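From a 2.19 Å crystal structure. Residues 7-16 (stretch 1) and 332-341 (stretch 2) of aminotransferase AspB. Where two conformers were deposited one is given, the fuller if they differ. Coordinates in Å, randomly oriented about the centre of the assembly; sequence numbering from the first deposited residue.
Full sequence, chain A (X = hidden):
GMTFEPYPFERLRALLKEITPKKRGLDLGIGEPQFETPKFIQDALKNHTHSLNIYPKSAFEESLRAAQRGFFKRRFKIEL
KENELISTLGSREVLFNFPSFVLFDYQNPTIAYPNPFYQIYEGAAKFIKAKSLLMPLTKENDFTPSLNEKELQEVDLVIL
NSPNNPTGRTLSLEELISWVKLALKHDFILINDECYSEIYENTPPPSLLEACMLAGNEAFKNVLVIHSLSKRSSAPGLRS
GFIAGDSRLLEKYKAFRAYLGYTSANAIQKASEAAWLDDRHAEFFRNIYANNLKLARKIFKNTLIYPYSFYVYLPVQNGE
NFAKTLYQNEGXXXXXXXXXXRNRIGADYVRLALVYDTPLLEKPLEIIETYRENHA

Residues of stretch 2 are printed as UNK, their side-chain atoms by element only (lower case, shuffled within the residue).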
ATOM      1  N   TYR A   7     -19.454   1.146  -6.331  1.00 52.30           N
ATOM      2  CA  TYR A   7     -19.352   1.539  -4.930  0.50 51.93           C
ATOM      3  C   TYR A   7     -20.616   2.273  -4.494  1.00 51.39           C
ATOM      4  O   TYR A   7     -21.382   2.760  -5.334  1.00 49.70           O
ATOM      5  CB  TYR A   7     -18.094   2.371  -4.654  0.50 52.63           C
ATOM      6  CG  TYR A   7     -16.843   1.537  -4.406  0.50 54.26           C
ATOM      7  CD1 TYR A   7     -16.010   1.159  -5.455  0.50 55.44           C
ATOM      8  CD2 TYR A   7     -16.498   1.130  -3.115  0.50 56.83           C
ATOM      9  CE1 TYR A   7     -14.866   0.400  -5.227  0.50 56.71           C
ATOM     10  CE2 TYR A   7     -15.358   0.370  -2.871  0.50 55.79           C
ATOM     11  CZ  TYR A   7     -14.544   0.011  -3.934  0.50 58.01           C
ATOM     12  OH  TYR A   7     -13.412  -0.741  -3.720  0.50 54.94           O
ATOM     13  N   PRO A   8     -20.871   2.324  -3.168  1.00 49.95           N
ATOM     14  CA  PRO A   8     -22.065   3.019  -2.703  1.00 48.87           C
ATOM     15  C   PRO A   8     -22.249   4.429  -3.268  1.00 48.42           C
ATOM     16  O   PRO A   8     -23.360   4.782  -3.658  1.00 48.34           O
ATOM     17  CB  PRO A   8     -21.866   3.063  -1.185  1.00 48.57           C
ATOM     18  CG  PRO A   8     -21.071   1.832  -0.890  1.00 50.30           C
ATOM     19  CD  PRO A   8     -20.141   1.688  -2.050  1.00 49.56           C
ATOM     20  N   PHE A   9     -21.183   5.221  -3.341  1.00 49.71           N
ATOM     21  CA  PHE A   9     -21.313   6.593  -3.876  1.00 50.93           C
ATOM     22  C   PHE A   9     -21.727   6.625  -5.351  1.00 49.17           C
ATOM     23  O   PHE A   9     -22.401   7.563  -5.774  1.00 49.36           O
ATOM     24  CB  PHE A   9     -20.057   7.451  -3.607  1.00 53.62           C
ATOM     25  CG  PHE A   9     -18.902   7.222  -4.571  1.00 57.73           C
ATOM     26  CD1 PHE A   9     -18.777   8.003  -5.725  1.00 62.40           C
ATOM     27  CD2 PHE A   9     -17.911   6.285  -4.294  1.00 60.16           C
ATOM     28  CE1 PHE A   9     -17.720   7.815  -6.606  1.00 63.09           C
ATOM     29  CE2 PHE A   9     -16.837   6.093  -5.172  1.00 62.37           C
ATOM     30  CZ  PHE A   9     -16.743   6.856  -6.327  1.00 61.81           C
ATOM     31  N   GLU A  10     -21.353   5.601  -6.127  1.00 49.07           N
ATOM     32  CA  GLU A  10     -21.758   5.513  -7.551  1.00 48.77           C
ATOM     33  C   GLU A  10     -23.233   5.167  -7.673  1.00 46.17           C
ATOM     34  O   GLU A  10     -23.941   5.672  -8.561  1.00 43.23           O
ATOM     35  CB  GLU A  10     -20.951   4.456  -8.304  1.00 46.69           C
ATOM     36  CG  GLU A  10     -19.455   4.710  -8.348  1.00 55.20           C
ATOM     37  CD  GLU A  10     -18.690   3.635  -9.135  1.00 56.99           C
ATOM     38  OE1 GLU A  10     -19.210   2.507  -9.277  1.00 62.23           O
ATOM     39  OE2 GLU A  10     -17.558   3.923  -9.590  1.00 69.28           O
ATOM     40  N   ARG A  11     -23.701   4.285  -6.797  1.00 44.26           N
ATOM     41  CA  ARG A  11     -25.106   3.920  -6.794  1.00 45.78           C
ATOM     42  C   ARG A  11     -25.959   5.151  -6.417  1.00 44.08           C
ATOM     43  O   ARG A  11     -27.046   5.350  -6.959  1.00 43.46           O
ATOM     44  CB  ARG A  11     -25.361   2.731  -5.853  1.00 46.48           C
ATOM     45  CG  ARG A  11     -24.590   1.459  -6.250  1.00 49.81           C
ATOM     46  CD  ARG A  11     -24.975   0.220  -5.438  1.00 49.49           C
ATOM     47  NE  ARG A  11     -26.329  -0.237  -5.733  1.00 59.01           N
ATOM     48  CZ  ARG A  11     -26.971  -1.218  -5.086  1.00 63.29           C
ATOM     49  NH1 ARG A  11     -26.398  -1.875  -4.075  1.00 64.63           N
ATOM     50  NH2 ARG A  11     -28.211  -1.541  -5.445  1.00 59.88           N
ATOM     51  N   LEU A  12     -25.439   5.973  -5.505  1.00 43.69           N
ATOM     52  CA  LEU A  12     -26.107   7.183  -5.042  1.00 43.77           C
ATOM     53  C   LEU A  12     -26.109   8.247  -6.141  1.00 45.93           C
ATOM     54  O   LEU A  12     -27.136   8.881  -6.420  1.00 44.97           O
ATOM     55  CB  LEU A  12     -25.403   7.704  -3.782  1.00 43.03           C
ATOM     56  CG  LEU A  12     -25.984   8.964  -3.120  1.00 44.66           C
ATOM     57  CD1 LEU A  12     -27.453   8.791  -2.803  1.00 36.93           C
ATOM     58  CD2 LEU A  12     -25.186   9.346  -1.852  1.00 42.85           C
ATOM     59  N   ARG A  13     -24.956   8.441  -6.769  1.00 47.79           N
ATOM     60  CA  ARG A  13     -24.849   9.367  -7.897  1.00 50.81           C
ATOM     61  C   ARG A  13     -25.863   8.980  -8.966  1.00 48.17           C
ATOM     62  O   ARG A  13     -26.567   9.853  -9.492  1.00 50.83           O
ATOM     63  CB  ARG A  13     -23.427   9.353  -8.469  1.00 51.49           C
ATOM     64  CG  ARG A  13     -23.135  10.397  -9.566  1.00 59.85           C
ATOM     65  CD  ARG A  13     -21.617  10.466  -9.834  1.00 60.84           C
ATOM     66  NE  ARG A  13     -21.086   9.156 -10.249  1.00 78.23           N
ATOM     67  CZ  ARG A  13     -19.795   8.810 -10.293  1.00 79.79           C
ATOM     68  NH1 ARG A  13     -18.836   9.666  -9.937  1.00 84.51           N
ATOM     69  NH2 ARG A  13     -19.462   7.578 -10.680  1.00 78.56           N
ATOM     70  N   ALA A  14     -25.972   7.683  -9.260  1.00 44.90           N
ATOM     71  CA  ALA A  14     -26.923   7.183 -10.270  1.00 44.44           C
ATOM     72  C   ALA A  14     -28.364   7.447  -9.880  1.00 43.38           C
ATOM     73  O   ALA A  14     -29.170   7.830 -10.723  1.00 43.20           O
ATOM     74  CB  ALA A  14     -26.729   5.685 -10.520  1.00 43.31           C
ATOM     75  N   LEU A  15     -28.688   7.225  -8.605  1.00 43.58           N
ATOM     76  CA  LEU A  15     -30.040   7.461  -8.090  1.00 41.93           C
ATOM     77  C   LEU A  15     -30.495   8.934  -8.222  1.00 42.10           C
ATOM     78  O   LEU A  15     -31.645   9.210  -8.546  1.00 42.17           O
ATOM     79  CB  LEU A  15     -30.096   7.065  -6.614  1.00 40.15           C
ATOM     80  CG  LEU A  15     -31.446   7.217  -5.905  1.00 40.88           C
ATOM     81  CD1 LEU A  15     -32.517   6.207  -6.412  1.00 38.25           C
ATOM     82  CD2 LEU A  15     -31.259   7.117  -4.427  1.00 34.97           C
ATOM     83  N   LEU A  16     -29.586   9.863  -7.960  1.00 42.76           N
ATOM     84  CA  LEU A  16     -29.908  11.292  -7.955  1.00 44.86           C
ATOM     85  C   LEU A  16     -29.616  12.055  -9.262  1.00 46.07           C
ATOM     86  O   LEU A  16     -29.954  13.230  -9.369  1.00 46.08           O
ATOM     87  CB  LEU A  16     -29.157  11.955  -6.788  1.00 44.55           C
ATOM     88  CG  LEU A  16     -29.350  11.331  -5.401  1.00 42.79           C
ATOM     89  CD1 LEU A  16     -28.515  12.087  -4.308  1.00 37.35           C
ATOM     90  CD2 LEU A  16     -30.833  11.285  -5.032  1.00 38.07           C
ATOM     91  N   UNK A 332     -30.702  17.973   0.486  1.00 38.38           N
ATOM     92  CA  UNK A 332     -29.980  17.219   1.499  1.00 35.84           C
ATOM     93  C   UNK A 332     -29.697  15.827   0.970  1.00 37.35           C
ATOM     94  O   UNK A 332     -30.620  15.113   0.574  1.00 37.89           O
ATOM     95  c   UNK A 332     -30.078  16.191   3.806  1.00 32.84           C
ATOM     96  c   UNK A 332     -31.984  18.624   4.532  1.00 34.09           C
ATOM     97  c   UNK A 332     -30.768  17.143   2.829  1.00 36.39           C
ATOM     98  c   UNK A 332     -30.933  18.540   3.443  1.00 35.77           C
ATOM     99  N   UNK A 333     -28.427  15.434   0.986  1.00 36.91           N
ATOM    100  CA  UNK A 333     -28.001  14.124   0.486  1.00 37.49           C
ATOM    101  C   UNK A 333     -27.908  13.120   1.629  1.00 36.35           C
ATOM    102  O   UNK A 333     -27.248  13.381   2.638  1.00 34.49           O
ATOM    103  c   UNK A 333     -26.639  15.119  -1.426  1.00 38.55           C
ATOM    104  c   UNK A 333     -26.071  12.802  -0.546  1.00 34.30           C
ATOM    105  c   UNK A 333     -25.240  15.554  -1.961  1.00 35.23           C
ATOM    106  c   UNK A 333     -26.598  14.204  -0.193  1.00 40.38           C
ATOM    107  N   UNK A 334     -28.594  11.989   1.468  1.00 37.13           N
ATOM    108  CA  UNK A 334     -28.561  10.877   2.419  1.00 37.94           C
ATOM    109  C   UNK A 334     -28.223   9.607   1.634  1.00 38.71           C
ATOM    110  O   UNK A 334     -28.380   9.570   0.414  1.00 39.98           O
ATOM    111  c   UNK A 334     -29.902  10.739   3.183  1.00 38.95           C
ATOM    112  c   UNK A 334     -30.299  12.092   3.852  1.00 36.56           C
ATOM    113  o   UNK A 334     -30.943  10.314   2.286  1.00 42.86           O
ATOM    114  N   UNK A 335     -27.753   8.574   2.329  1.00 38.71           N
ATOM    115  CA  UNK A 335     -27.343   7.316   1.708  1.00 38.54           C
ATOM    116  C   UNK A 335     -28.344   6.185   1.991  1.00 37.30           C
ATOM    117  O   UNK A 335     -28.489   5.760   3.145  1.00 34.40           O
ATOM    118  c   UNK A 335     -24.036   5.234   2.467  1.00 38.56           C
ATOM    119  c   UNK A 335     -25.957   6.893   2.235  1.00 38.30           C
ATOM    120  c   UNK A 335     -25.075   5.645   0.174  1.00 36.11           C
ATOM    121  c   UNK A 335     -25.331   5.585   1.715  1.00 40.60           C
ATOM    122  N   UNK A 336     -29.048   5.705   0.953  1.00 36.74           N
ATOM    123  CA  UNK A 336     -29.897   4.537   1.151  1.00 37.30           C
ATOM    124  C   UNK A 336     -29.036   3.355   1.618  1.00 36.86           C
ATOM    125  O   UNK A 336     -28.004   3.056   0.981  1.00 35.33           O
ATOM    126  c   UNK A 336     -29.134   6.195  -0.433  1.00 39.40           C
ATOM    127  c   UNK A 336     -30.359   5.519  -0.956  1.00 38.26           C
ATOM    128  c   UNK A 336     -30.454   4.269  -0.249  1.00 38.19           C
ATOM    129  N   UNK A 337     -29.446   2.703   2.712  1.00 36.22           N
ATOM    130  CA  UNK A 337     -28.677   1.590   3.284  1.00 36.58           C
ATOM    131  C   UNK A 337     -28.648   0.354   2.392  1.00 37.92           C
ATOM    132  O   UNK A 337     -27.805  -0.536   2.593  1.00 40.15           O
ATOM    133  c   UNK A 337     -29.164   1.241   4.695  1.00 36.04           C
ATOM    134  N   UNK A 338     -29.545   0.302   1.408  1.00 37.62           N
ATOM    135  CA  UNK A 338     -29.585  -0.789   0.449  1.00 38.00           C
ATOM    136  C   UNK A 338     -28.227  -0.923  -0.236  1.00 38.99           C
ATOM    137  O   UNK A 338     -27.727  -2.043  -0.456  1.00 39.71           O
ATOM    138  c   UNK A 338     -30.680  -0.531  -0.582  1.00 36.95           C
ATOM    139  c   UNK A 338     -31.816  -0.998  -2.759  1.00 35.89           C
ATOM    140  c   UNK A 338     -31.078  -1.639  -1.562  1.00 42.35           C
ATOM    141  c   UNK A 338     -31.951  -2.729  -0.859  1.00 33.49           C
ATOM    142  N   UNK A 339     -27.614   0.229  -0.512  1.00 39.14           N
ATOM    143  CA  UNK A 339     -26.319   0.304  -1.182  1.00 38.25           C
ATOM    144  C   UNK A 339     -25.137  -0.164  -0.340  1.00 38.67           C
ATOM    145  O   UNK A 339     -24.026  -0.241  -0.848  1.00 38.59           O
ATOM    146  c   UNK A 339     -29.037   3.488  -4.258  1.00 40.06           C
ATOM    147  c   UNK A 339     -28.950   2.110  -4.160  1.00 36.51           C
ATOM    148  c   UNK A 339     -27.983   1.543  -3.342  1.00 36.00           C
ATOM    149  c   UNK A 339     -27.119   2.336  -2.571  1.00 35.51           C
ATOM    150  o   UNK A 339     -30.000   4.057  -5.063  1.00 40.44           O
ATOM    151  c   UNK A 339     -26.039   1.726  -1.698  1.00 37.66           C
ATOM    152  c   UNK A 339     -27.206   3.715  -2.714  1.00 38.85           C
ATOM    153  c   UNK A 339     -28.164   4.297  -3.549  1.00 33.82           C
ATOM    154  N   UNK A 340     -25.366  -0.455   0.939  1.00 39.68           N
ATOM    155  CA  UNK A 340     -24.335  -0.989   1.814  1.00 40.74           C
ATOM    156  C   UNK A 340     -24.542  -2.464   2.141  1.00 41.19           C
ATOM    157  O   UNK A 340     -23.737  -3.043   2.866  1.00 41.40           O
ATOM    158  c   UNK A 340     -23.805   1.882   4.425  1.00 38.11           C
ATOM    159  c   UNK A 340     -24.278  -0.190   3.125  1.00 41.97           C
ATOM    160  c   UNK A 340     -23.748   1.231   3.052  1.00 43.92           C
ATOM    161  c   UNK A 340     -22.330   1.236   2.515  1.00 44.65           C
ATOM    162  N   UNK A 341     -25.594  -3.083   1.601  1.00 40.83           N
ATOM    163  CA  UNK A 341     -25.907  -4.458   1.923  1.00 38.93           C
ATOM    164  C   UNK A 341     -26.221  -5.333   0.745  1.00 38.36           C
ATOM    165  O   UNK A 341     -26.129  -4.912  -0.395  1.00 38.14           O
TER
HETATM  166  O   HOH W   1     -28.707   3.384  -7.913  1.00 48.66           O
HETATM  167  O   HOH W   2     -27.133  -5.039  -3.166  1.00 56.88           O

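Position 332 has four side-chain carbons. They fork at the first, and one arm is two carbons long. Nothing of stretch 1 lies within reach. A fork at CB with unequal arms is Ile 332.

Position 333 repeats that pattern: four carbons, forked at the first, one arm longer. A methyl carried directly on CB lies 3.8 Å from CD2 of Leu 12. This is Ile 333, and the methyl is CG2.

Position 334 has one carbon carrying one oxygen and one carbon. Its CB points away from stretch 1, so the side chain makes no contact there. The backbone does: its O is 3.4 Å from Leu 12 CD1. A beta-branched hydroxyl identifies Thr 334.

Position 335 has four carbons forked at the second. CB points sideways, but the end of the chain comes nearer to the helix. One terminal methyl is 4.2 Å from CD2 of Leu 12 and 4.3 Å from CB of Pro 8. The fork at the second carbon gives Leu 335, and the methyl is CD1.

Position 336 has three carbons that close a ring onto the backbone N. The ring packs against two leucines. Its carbon bonded to N is 3.9 Å from Leu 12 CD1, and the middle carbon is 3.9 Å from Leu 15 CD2. A ring closed onto the backbone N identifies Pro 336.

Position 337 has a single carbon, out of reach of stretch 1. It is Ala 337, at the start of a 3-10 segment.

Position 338 has four carbons, forked at the second. One terminal methyl comes to 4.5 Å from Arg 11 NH2. The backbone O is 3.9 Å from Arg 11 NH1, with no hydrogen bond. The residue is Leu 338.

Position 339 has one carbon, then a ring of six carbons bearing one oxygen. It points toward the helix and has the largest area covered of either stretch. CB of Arg 11 sits over one ring face, 3.6 Å from the centroid. The oxygen on the ring is 3.4 Å from Leu 15 CD2, which lies at the ring edge. A phenol ring means Tyr 339.

Position 340 has four carbons forked at the second. CB points away, yet one methyl returns to 3.7 Å from Pro 8 CG. This is Leu 340.

Position 341 has no side-chain atoms. It is Gly 341, whose N donates a hydrogen bond to Leu 338 O at 3.1 Å.

The contact is mainly apolar packing, and no direct hydrogen bond crosses it. Pro 8, Leu 12 and Leu 15 supply much of the helix's apolar surface. Arg 11 adds a CH-pi contact, with CB 8° off the Tyr 339 ring normal, while Tyr 339 CD1 lies over one face of its guanidinium, 3.4 Å from NE. Two waters bridge the polar atoms. Water 1 donates to Arg 11 O at 2.7 Å and to Tyr 339 OH at 3.2 Å. Water 2 donates to Gly 341 O at 3.0 Å and weakly accepts from Arg 11 NH1 at 3.4 Å.

Stretch 2 (332-341) IITLPALYLG
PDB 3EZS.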